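PDB 4XYH: kinetochore protein Mis16 from Schizosaccharomyces japonicus, which binds histone H4 and the CENP-A chaperone Scm3 independently, and as part of centromere machinery probably guides CENP-A deposition. Local coordinates for residues L122-V134 / Y157-Q171. Numbering follows the deposited sequence.
Sequences LDIVQKIHHEGDV and YIFDLNLYREQPIVQ
Ile128 and Val170 run alongside each other in the same direction, and the isoleucine can be traced outward. Its CB lies 4.0 Å from Val170 CB, and CG2 comes to 3.7 Å of the same atom. CG2 also touches Phe159 CD2, while CG1 sits against Val170 CB and CG2. CD1 touches Leu161 CD2 (3.5 Å, close for two methyl groups) and, crossing at about a right angle, Tyr164 CE1. Gln126 works on the polar side of this core: with CG anti to N (chi1 -162°) and the chain extended, NE2 donates to Gln167 O (2.7 Å), in the amide plane, and to Tyr164 O (2.6 Å), tilted from that plane. Two carbonyls thus fix the amide and hold the 164-167 loop. At the other end, the Tyr157 edge points at the His130 face, with planes 69° apart, and Tyr157 OH donates to Glu131 OE1 (2.6 Å) on its anti side. Gln171 CA sits over the centre of the His129 ring, 3.7 Å from its centroid and 5° off the normal, a CH-pi contact. Parallel pairing follows from Lys127 N to Pro168 O, Val170 N to Lys127 O and His129 N to Val170 O (2.9 Å), with Lys127 opposite Ile169. Strand 169-170 thereby extends the sheet of strand 123-130, while strand 156-160 belongs to the next sheet; the contact joins neighbouring blades of the WD40 beta-propeller.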
ATOM      1  N   LEU A 122       1.482   7.292  19.638  1.00 39.63           N
ATOM      2  CA  LEU A 122       2.129   6.192  18.915  1.00 43.18           C
ATOM      3  C   LEU A 122       3.271   5.543  19.687  1.00 44.76           C
ATOM      4  O   LEU A 122       4.271   6.197  19.985  1.00 51.84           O
ATOM      5  CB  LEU A 122       2.679   6.679  17.572  1.00 47.13           C
ATOM      6  CG  LEU A 122       2.940   5.654  16.449  1.00 51.35           C
ATOM      7  CD1 LEU A 122       4.039   4.604  16.741  1.00 37.56           C
ATOM      8  CD2 LEU A 122       1.636   4.974  16.049  1.00 43.07           C
ATOM      9  N   ASP A 123       3.155   4.248  19.962  1.00 36.41           N
ATOM     10  CA  ASP A 123       4.321   3.512  20.423  1.00 41.12           C
ATOM     11  C   ASP A 123       4.346   2.064  19.892  1.00 41.59           C
ATOM     12  O   ASP A 123       3.314   1.496  19.528  1.00 32.13           O
ATOM     13  CB  ASP A 123       4.402   3.563  21.959  1.00 51.13           C
ATOM     14  CG  ASP A 123       3.703   2.397  22.636  1.00 53.72           C
ATOM     15  OD1 ASP A 123       2.452   2.422  22.716  1.00 53.74           O
ATOM     16  OD2 ASP A 123       4.412   1.475  23.118  1.00 53.17           O
ATOM     17  N   ILE A 124       5.552   1.502  19.810  1.00 37.66           N
ATOM     18  CA  ILE A 124       5.770   0.146  19.314  1.00 30.60           C
ATOM     19  C   ILE A 124       5.587  -0.885  20.411  1.00 33.86           C
ATOM     20  O   ILE A 124       6.364  -0.916  21.358  1.00 39.46           O
ATOM     21  CB  ILE A 124       7.189  -0.023  18.740  1.00 30.26           C
ATOM     22  CG1 ILE A 124       7.506   1.076  17.722  1.00 25.79           C
ATOM     23  CG2 ILE A 124       7.351  -1.401  18.140  1.00 26.52           C
ATOM     24  CD1 ILE A 124       6.788   0.934  16.401  1.00 24.60           C
ATOM     25  N   VAL A 125       4.585  -1.748  20.277  1.00 31.63           N
ATOM     26  CA  VAL A 125       4.292  -2.705  21.332  1.00 27.13           C
ATOM     27  C   VAL A 125       4.835  -4.108  21.083  1.00 29.55           C
ATOM     28  O   VAL A 125       4.926  -4.905  22.010  1.00 29.79           O
ATOM     29  CB  VAL A 125       2.784  -2.795  21.565  1.00 32.05           C
ATOM     30  CG1 VAL A 125       2.267  -1.434  21.996  1.00 31.66           C
ATOM     31  CG2 VAL A 125       2.077  -3.269  20.300  1.00 26.71           C
ATOM     32  N   GLN A 126       5.191  -4.424  19.842  1.00 29.49           N
ATOM     33  CA  GLN A 126       5.774  -5.734  19.558  1.00 24.75           C
ATOM     34  C   GLN A 126       6.715  -5.674  18.360  1.00 25.65           C
ATOM     35  O   GLN A 126       6.422  -5.031  17.341  1.00 21.17           O
ATOM     36  CB  GLN A 126       4.683  -6.785  19.324  1.00 16.72           C
ATOM     37  CG  GLN A 126       5.212  -8.198  19.457  1.00 23.30           C
ATOM     38  CD  GLN A 126       4.126  -9.271  19.443  1.00 24.40           C
ATOM     39  OE1 GLN A 126       3.377  -9.401  18.477  1.00 23.64           O
ATOM     40  NE2 GLN A 126       4.051 -10.057  20.515  1.00 20.94           N
ATOM     41  N   LYS A 127       7.859  -6.333  18.498  1.00 22.89           N
ATOM     42  CA  LYS A 127       8.837  -6.401  17.424  1.00 22.90           C
ATOM     43  C   LYS A 127       9.185  -7.850  17.227  1.00 22.30           C
ATOM     44  O   LYS A 127       9.505  -8.557  18.190  1.00 21.63           O
ATOM     45  CB  LYS A 127      10.091  -5.582  17.748  1.00 23.90           C
ATOM     46  CG  LYS A 127       9.770  -4.158  18.152  1.00 32.17           C
ATOM     47  CD  LYS A 127      10.934  -3.208  17.955  1.00 33.98           C
ATOM     48  CE  LYS A 127      11.991  -3.407  19.006  1.00 39.20           C
ATOM     49  NZ  LYS A 127      13.242  -2.668  18.631  1.00 45.56           N
ATOM     50  N   ILE A 128       9.114  -8.304  15.986  1.00 17.67           N
ATOM     51  CA  ILE A 128       9.411  -9.694  15.697  1.00 17.70           C
ATOM     52  C   ILE A 128      10.566  -9.771  14.719  1.00 17.02           C
ATOM     53  O   ILE A 128      10.550  -9.086  13.703  1.00 17.40           O
ATOM     54  CB  ILE A 128       8.185 -10.422  15.114  1.00 18.27           C
ATOM     55  CG1 ILE A 128       6.957 -10.182  16.000  1.00 19.91           C
ATOM     56  CG2 ILE A 128       8.498 -11.901  14.934  1.00 18.84           C
ATOM     57  CD1 ILE A 128       5.637 -10.214  15.259  1.00 19.02           C
ATOM     58  N   HIS A 129      11.558 -10.612  15.016  1.00 18.48           N
ATOM     59  CA  HIS A 129      12.696 -10.788  14.107  1.00 20.90           C
ATOM     60  C   HIS A 129      12.232 -11.123  12.695  1.00 19.42           C
ATOM     61  O   HIS A 129      11.383 -12.002  12.493  1.00 19.84           O
ATOM     62  CB  HIS A 129      13.658 -11.866  14.614  1.00 15.57           C
ATOM     63  CG  HIS A 129      14.487 -11.422  15.782  1.00 23.68           C
ATOM     64  ND1 HIS A 129      15.717 -11.966  16.079  1.00 26.42           N
ATOM     65  CD2 HIS A 129      14.260 -10.470  16.721  1.00 20.58           C
ATOM     66  CE1 HIS A 129      16.217 -11.360  17.144  1.00 23.03           C
ATOM     67  NE2 HIS A 129      15.351 -10.454  17.554  1.00 18.26           N
ATOM     68  N   HIS A 130      12.805 -10.397  11.739  1.00 18.89           N
ATOM     69  CA  HIS A 130      12.493 -10.508  10.321  1.00 22.51           C
ATOM     70  C   HIS A 130      13.785 -10.564   9.493  1.00 19.34           C
ATOM     71  O   HIS A 130      14.733  -9.824   9.767  1.00 18.73           O
ATOM     72  CB  HIS A 130      11.626  -9.320   9.885  1.00 19.43           C
ATOM     73  CG  HIS A 130      11.114  -9.426   8.482  1.00 18.80           C
ATOM     74  ND1 HIS A 130      11.849  -8.997   7.391  1.00 15.34           N
ATOM     75  CD2 HIS A 130       9.948  -9.905   7.990  1.00 14.49           C
ATOM     76  CE1 HIS A 130      11.148  -9.213   6.292  1.00 20.87           C
ATOM     77  NE2 HIS A 130       9.992  -9.764   6.620  1.00 14.01           N
ATOM     78  N   GLU A 131      13.820 -11.445   8.496  1.00 19.55           N
ATOM     79  CA  GLU A 131      14.982 -11.584   7.602  1.00 21.52           C
ATOM     80  C   GLU A 131      14.972 -10.582   6.449  1.00 20.08           C
ATOM     81  O   GLU A 131      14.146 -10.662   5.543  1.00 17.41           O
ATOM     82  CB  GLU A 131      15.060 -13.000   7.018  1.00 20.70           C
ATOM     83  CG  GLU A 131      15.168 -14.089   8.060  1.00 25.68           C
ATOM     84  CD  GLU A 131      15.627 -15.431   7.485  1.00 34.49           C
ATOM     85  OE1 GLU A 131      15.457 -15.685   6.266  1.00 30.28           O
ATOM     86  OE2 GLU A 131      16.164 -16.241   8.273  1.00 41.57           O
ATOM     87  N   GLY A 132      15.903  -9.639   6.479  1.00 20.25           N
ATOM     88  CA  GLY A 132      15.968  -8.627   5.453  1.00 19.01           C
ATOM     89  C   GLY A 132      14.957  -7.544   5.739  1.00 22.30           C
ATOM     90  O   GLY A 132      14.150  -7.666   6.679  1.00 16.54           O
ATOM     91  N   ASP A 133      15.012  -6.484   4.931  1.00 21.92           N
ATOM     92  CA  ASP A 133      14.066  -5.378   5.012  1.00 20.55           C
ATOM     93  C   ASP A 133      12.640  -5.903   4.907  1.00 21.96           C
ATOM     94  O   ASP A 133      12.366  -6.837   4.149  1.00 18.02           O
ATOM     95  CB  ASP A 133      14.314  -4.364   3.894  1.00 23.46           C
ATOM     96  CG  ASP A 133      15.708  -3.737   3.943  1.00 27.42           C
ATOM     97  OD1 ASP A 133      16.289  -3.627   5.039  1.00 27.35           O
ATOM     98  OD2 ASP A 133      16.219  -3.332   2.868  1.00 35.10           O
ATOM     99  N   VAL A 134      11.724  -5.319   5.664  1.00 19.12           N
ATOM    100  CA  VAL A 134      10.335  -5.672   5.458  1.00 20.17           C
ATOM    101  C   VAL A 134       9.822  -4.849   4.267  1.00 19.29           C
ATOM    102  O   VAL A 134       9.395  -3.710   4.431  1.00 14.69           O
ATOM    103  CB  VAL A 134       9.486  -5.429   6.713  1.00 17.68           C
ATOM    104  CG1 VAL A 134       8.075  -5.898   6.478  1.00 17.06           C
ATOM    105  CG2 VAL A 134      10.087  -6.162   7.911  1.00 16.83           C
ATOM    106  N   TYR A 157       7.366 -14.515   3.856  1.00 15.13           N
ATOM    107  CA  TYR A 157       7.336 -15.060   5.215  1.00 16.38           C
ATOM    108  C   TYR A 157       5.932 -15.027   5.814  1.00 19.90           C
ATOM    109  O   TYR A 157       5.115 -14.155   5.498  1.00 20.76           O
ATOM    110  CB  TYR A 157       8.307 -14.310   6.135  1.00 14.47           C
ATOM    111  CG  TYR A 157       9.760 -14.434   5.708  1.00 17.64           C
ATOM    112  CD1 TYR A 157      10.507 -15.559   6.040  1.00 19.91           C
ATOM    113  CD2 TYR A 157      10.376 -13.435   4.959  1.00 17.19           C
ATOM    114  CE1 TYR A 157      11.828 -15.683   5.656  1.00 18.24           C
ATOM    115  CE2 TYR A 157      11.712 -13.552   4.556  1.00 18.87           C
ATOM    116  CZ  TYR A 157      12.423 -14.678   4.913  1.00 20.71           C
ATOM    117  OH  TYR A 157      13.723 -14.810   4.525  1.00 20.83           O
ATOM    118  N   ILE A 158       5.655 -15.989   6.684  1.00 15.81           N
ATOM    119  CA  ILE A 158       4.403 -16.004   7.411  1.00 18.43           C
ATOM    120  C   ILE A 158       4.648 -15.954   8.913  1.00 20.13           C
ATOM    121  O   ILE A 158       5.522 -16.654   9.435  1.00 19.88           O
ATOM    122  CB  ILE A 158       3.583 -17.241   7.078  1.00 14.52           C
ATOM    123  CG1 ILE A 158       3.395 -17.340   5.556  1.00 17.78           C
ATOM    124  CG2 ILE A 158       2.253 -17.171   7.803  1.00 14.47           C
ATOM    125  CD1 ILE A 158       2.468 -16.273   4.950  1.00 12.73           C
ATOM    126  N   PHE A 159       3.875 -15.115   9.593  1.00 17.61           N
ATOM    127  CA  PHE A 159       3.950 -14.965  11.043  1.00 19.15           C
ATOM    128  C   PHE A 159       2.572 -15.219  11.629  1.00 20.03           C
ATOM    129  O   PHE A 159       1.580 -14.736  11.088  1.00 20.96           O
ATOM    130  CB  PHE A 159       4.419 -13.560  11.435  1.00 14.37           C
ATOM    131  CG  PHE A 159       5.780 -13.185  10.906  1.00 18.46           C
ATOM    132  CD1 PHE A 159       5.948 -12.812   9.575  1.00 16.57           C
ATOM    133  CD2 PHE A 159       6.892 -13.164  11.749  1.00 17.10           C
ATOM    134  CE1 PHE A 159       7.200 -12.442   9.095  1.00 16.04           C
ATOM    135  CE2 PHE A 159       8.141 -12.796  11.269  1.00 15.54           C
ATOM    136  CZ  PHE A 159       8.290 -12.430   9.938  1.00 16.35           C
ATOM    137  N   ASP A 160       2.496 -15.981  12.717  1.00 20.18           N
ATOM    138  CA  ASP A 160       1.232 -16.167  13.435  1.00 20.00           C
ATOM    139  C   ASP A 160       1.303 -15.464  14.799  1.00 22.30           C
ATOM    140  O   ASP A 160       1.927 -15.991  15.721  1.00 20.53           O
ATOM    141  CB  ASP A 160       0.945 -17.667  13.605  1.00 20.72           C
ATOM    142  CG  ASP A 160      -0.395 -17.944  14.273  1.00 21.87           C
ATOM    143  OD1 ASP A 160      -1.080 -17.003  14.749  1.00 21.78           O
ATOM    144  OD2 ASP A 160      -0.775 -19.127  14.323  1.00 29.66           O
ATOM    145  N   LEU A 161       0.683 -14.285  14.919  1.00 19.41           N
ATOM    146  CA  LEU A 161       0.851 -13.445  16.110  1.00 18.32           C
ATOM    147  C   LEU A 161       0.266 -14.105  17.359  1.00 24.32           C
ATOM    148  O   LEU A 161       0.641 -13.794  18.489  1.00 21.55           O
ATOM    149  CB  LEU A 161       0.218 -12.063  15.899  1.00 16.87           C
ATOM    150  CG  LEU A 161       0.812 -11.215  14.753  1.00 21.17           C
ATOM    151  CD1 LEU A 161       0.259  -9.775  14.695  1.00 18.56           C
ATOM    152  CD2 LEU A 161       2.315 -11.218  14.811  1.00 11.59           C
ATOM    153  N   ASN A 162      -0.644 -15.037  17.137  1.00 24.34           N
ATOM    154  CA  ASN A 162      -1.293 -15.750  18.217  1.00 27.65           C
ATOM    155  C   ASN A 162      -0.371 -16.664  19.029  1.00 24.27           C
ATOM    156  O   ASN A 162      -0.739 -17.116  20.106  1.00 30.54           O
ATOM    157  CB  ASN A 162      -2.461 -16.571  17.647  1.00 24.05           C
ATOM    158  CG  ASN A 162      -3.302 -17.184  18.728  1.00 28.73           C
ATOM    159  OD1 ASN A 162      -3.752 -16.493  19.645  1.00 28.43           O
ATOM    160  ND2 ASN A 162      -3.509 -18.495  18.643  1.00 27.44           N
ATOM    161  N   LEU A 163       0.802 -16.967  18.494  1.00 21.61           N
ATOM    162  CA  LEU A 163       1.754 -17.834  19.182  1.00 21.97           C
ATOM    163  C   LEU A 163       2.617 -17.051  20.170  1.00 20.71           C
ATOM    164  O   LEU A 163       3.424 -17.626  20.872  1.00 24.05           O
ATOM    165  CB  LEU A 163       2.672 -18.548  18.179  1.00 20.48           C
ATOM    166  CG  LEU A 163       2.038 -19.463  17.123  1.00 27.00           C
ATOM    167  CD1 LEU A 163       3.118 -20.053  16.209  1.00 20.92           C
ATOM    168  CD2 LEU A 163       1.278 -20.573  17.823  1.00 24.34           C
ATOM    169  N   TYR A 164       2.470 -15.733  20.200  1.00 22.44           N
ATOM    170  CA  TYR A 164       3.297 -14.900  21.059  1.00 21.91           C
ATOM    171  C   TYR A 164       2.650 -13.543  21.312  1.00 22.68           C
ATOM    172  O   TYR A 164       3.210 -12.501  20.975  1.00 22.58           O
ATOM    173  CB  TYR A 164       4.708 -14.733  20.463  1.00 15.96           C
ATOM    174  CG  TYR A 164       4.806 -14.690  18.942  1.00 19.73           C
ATOM    175  CD1 TYR A 164       4.512 -13.531  18.237  1.00 19.35           C
ATOM    176  CD2 TYR A 164       5.218 -15.808  18.219  1.00 19.19           C
ATOM    177  CE1 TYR A 164       4.607 -13.490  16.858  1.00 20.39           C
ATOM    178  CE2 TYR A 164       5.327 -15.782  16.842  1.00 20.14           C
ATOM    179  CZ  TYR A 164       5.016 -14.619  16.165  1.00 22.11           C
ATOM    180  OH  TYR A 164       5.115 -14.566  14.800  1.00 17.89           O
ATOM    181  N   ARG A 165       1.465 -13.580  21.910  1.00 21.42           N
ATOM    182  CA  ARG A 165       0.721 -12.375  22.262  1.00 24.85           C
ATOM    183  C   ARG A 165       1.407 -11.438  23.225  1.00 25.82           C
ATOM    184  O   ARG A 165       1.263 -10.233  23.116  1.00 26.95           O
ATOM    185  CB  ARG A 165      -0.626 -12.750  22.874  1.00 27.29           C
ATOM    186  CG  ARG A 165      -1.518 -13.521  21.940  1.00 33.95           C
ATOM    187  CD  ARG A 165      -2.815 -12.788  21.688  1.00 36.44           C
ATOM    188  NE  ARG A 165      -3.648 -13.566  20.780  1.00 41.50           N
ATOM    189  CZ  ARG A 165      -3.939 -13.214  19.534  1.00 36.44           C
ATOM    190  NH1 ARG A 165      -3.489 -12.069  19.035  1.00 33.99           N
ATOM    191  NH2 ARG A 165      -4.693 -14.005  18.791  1.00 34.63           N
ATOM    192  N   GLU A 166       2.140 -11.977  24.185  1.00 26.28           N
ATOM    193  CA  GLU A 166       2.601 -11.142  25.282  1.00 24.49           C
ATOM    194  C   GLU A 166       4.026 -10.650  25.124  1.00 26.86           C
ATOM    195  O   GLU A 166       4.391  -9.622  25.690  1.00 27.57           O
ATOM    196  CB  GLU A 166       2.436 -11.905  26.602  1.00 31.09           C
ATOM    197  CG  GLU A 166       1.038 -12.521  26.803  1.00 28.02           C
ATOM    198  CD  GLU A 166      -0.075 -11.480  26.766  1.00 39.34           C
ATOM    199  OE1 GLU A 166       0.184 -10.286  27.068  1.00 39.20           O
ATOM    200  OE2 GLU A 166      -1.217 -11.854  26.415  1.00 43.03           O
ATOM    201  N   GLN A 167       4.823 -11.372  24.341  1.00 26.82           N
ATOM    202  CA  GLN A 167       6.232 -11.031  24.169  1.00 21.74           C
ATOM    203  C   GLN A 167       6.427  -9.679  23.462  1.00 23.88           C
ATOM    204  O   GLN A 167       5.972  -9.496  22.330  1.00 23.70           O
ATOM    205  CB  GLN A 167       6.949 -12.127  23.378  1.00 20.47           C
ATOM    206  CG  GLN A 167       7.090 -13.471  24.067  1.00 17.22           C
ATOM    207  CD  GLN A 167       5.865 -14.351  23.942  1.00 20.72           C
ATOM    208  OE1 GLN A 167       4.776 -13.898  23.572  1.00 21.52           O
ATOM    209  NE2 GLN A 167       6.038 -15.633  24.256  1.00 20.90           N
ATOM    210  N   PRO A 168       7.103  -8.725  24.127  1.00 21.52           N
ATOM    211  CA  PRO A 168       7.414  -7.433  23.494  1.00 24.55           C
ATOM    212  C   PRO A 168       8.384  -7.610  22.326  1.00 24.91           C
ATOM    213  O   PRO A 168       8.357  -6.826  21.380  1.00 25.96           O
ATOM    214  CB  PRO A 168       8.082  -6.611  24.610  1.00 20.84           C
ATOM    215  CG  PRO A 168       7.991  -7.414  25.833  1.00 25.86           C
ATOM    216  CD  PRO A 168       7.677  -8.838  25.472  1.00 23.66           C
ATOM    217  N   ILE A 169       9.247  -8.619  22.416  1.00 22.45           N
ATOM    218  CA  ILE A 169      10.216  -8.909  21.366  1.00 22.47           C
ATOM    219  C   ILE A 169      10.204 -10.402  21.098  1.00 22.02           C
ATOM    220  O   ILE A 169      10.296 -11.210  22.017  1.00 22.84           O
ATOM    221  CB  ILE A 169      11.639  -8.447  21.739  1.00 27.61           C
ATOM    222  CG1 ILE A 169      11.651  -6.935  22.003  1.00 29.89           C
ATOM    223  CG2 ILE A 169      12.634  -8.788  20.624  1.00 22.89           C
ATOM    224  CD1 ILE A 169      13.044  -6.325  22.085  1.00 26.62           C
ATOM    225  N   VAL A 170      10.059 -10.756  19.830  1.00 21.52           N
ATOM    226  CA  VAL A 170       9.922 -12.142  19.413  1.00 18.37           C
ATOM    227  C   VAL A 170      11.141 -12.597  18.591  1.00 21.79           C
ATOM    228  O   VAL A 170      11.242 -12.313  17.385  1.00 21.73           O
ATOM    229  CB  VAL A 170       8.641 -12.316  18.601  1.00 21.42           C
ATOM    230  CG1 VAL A 170       8.483 -13.781  18.120  1.00 17.65           C
ATOM    231  CG2 VAL A 170       7.444 -11.855  19.429  1.00 17.33           C
ATOM    232  N   GLN A 171      12.064 -13.298  19.247  1.00 17.16           N
ATOM    233  CA  GLN A 171      13.349 -13.631  18.633  1.00 20.55           C
ATOM    234  C   GLN A 171      13.226 -14.789  17.651  1.00 18.56           C
ATOM    235  O   GLN A 171      14.001 -14.884  16.709  1.00 19.34           O
ATOM    236  CB  GLN A 171      14.399 -13.946  19.719  1.00 19.40           C
ATOM    237  CG  GLN A 171      14.971 -12.662  20.383  1.00 23.19           C
ATOM    238  CD  GLN A 171      15.680 -12.920  21.711  1.00 29.10           C
ATOM    239  OE1 GLN A 171      15.161 -12.589  22.790  1.00 31.71           O
ATOM    240  NE2 GLN A 171      16.871 -13.501  21.638  1.00 30.58           N
TER
HETATM  241  O   HOH W   1       1.209 -10.692  19.030  1.00 21.70           O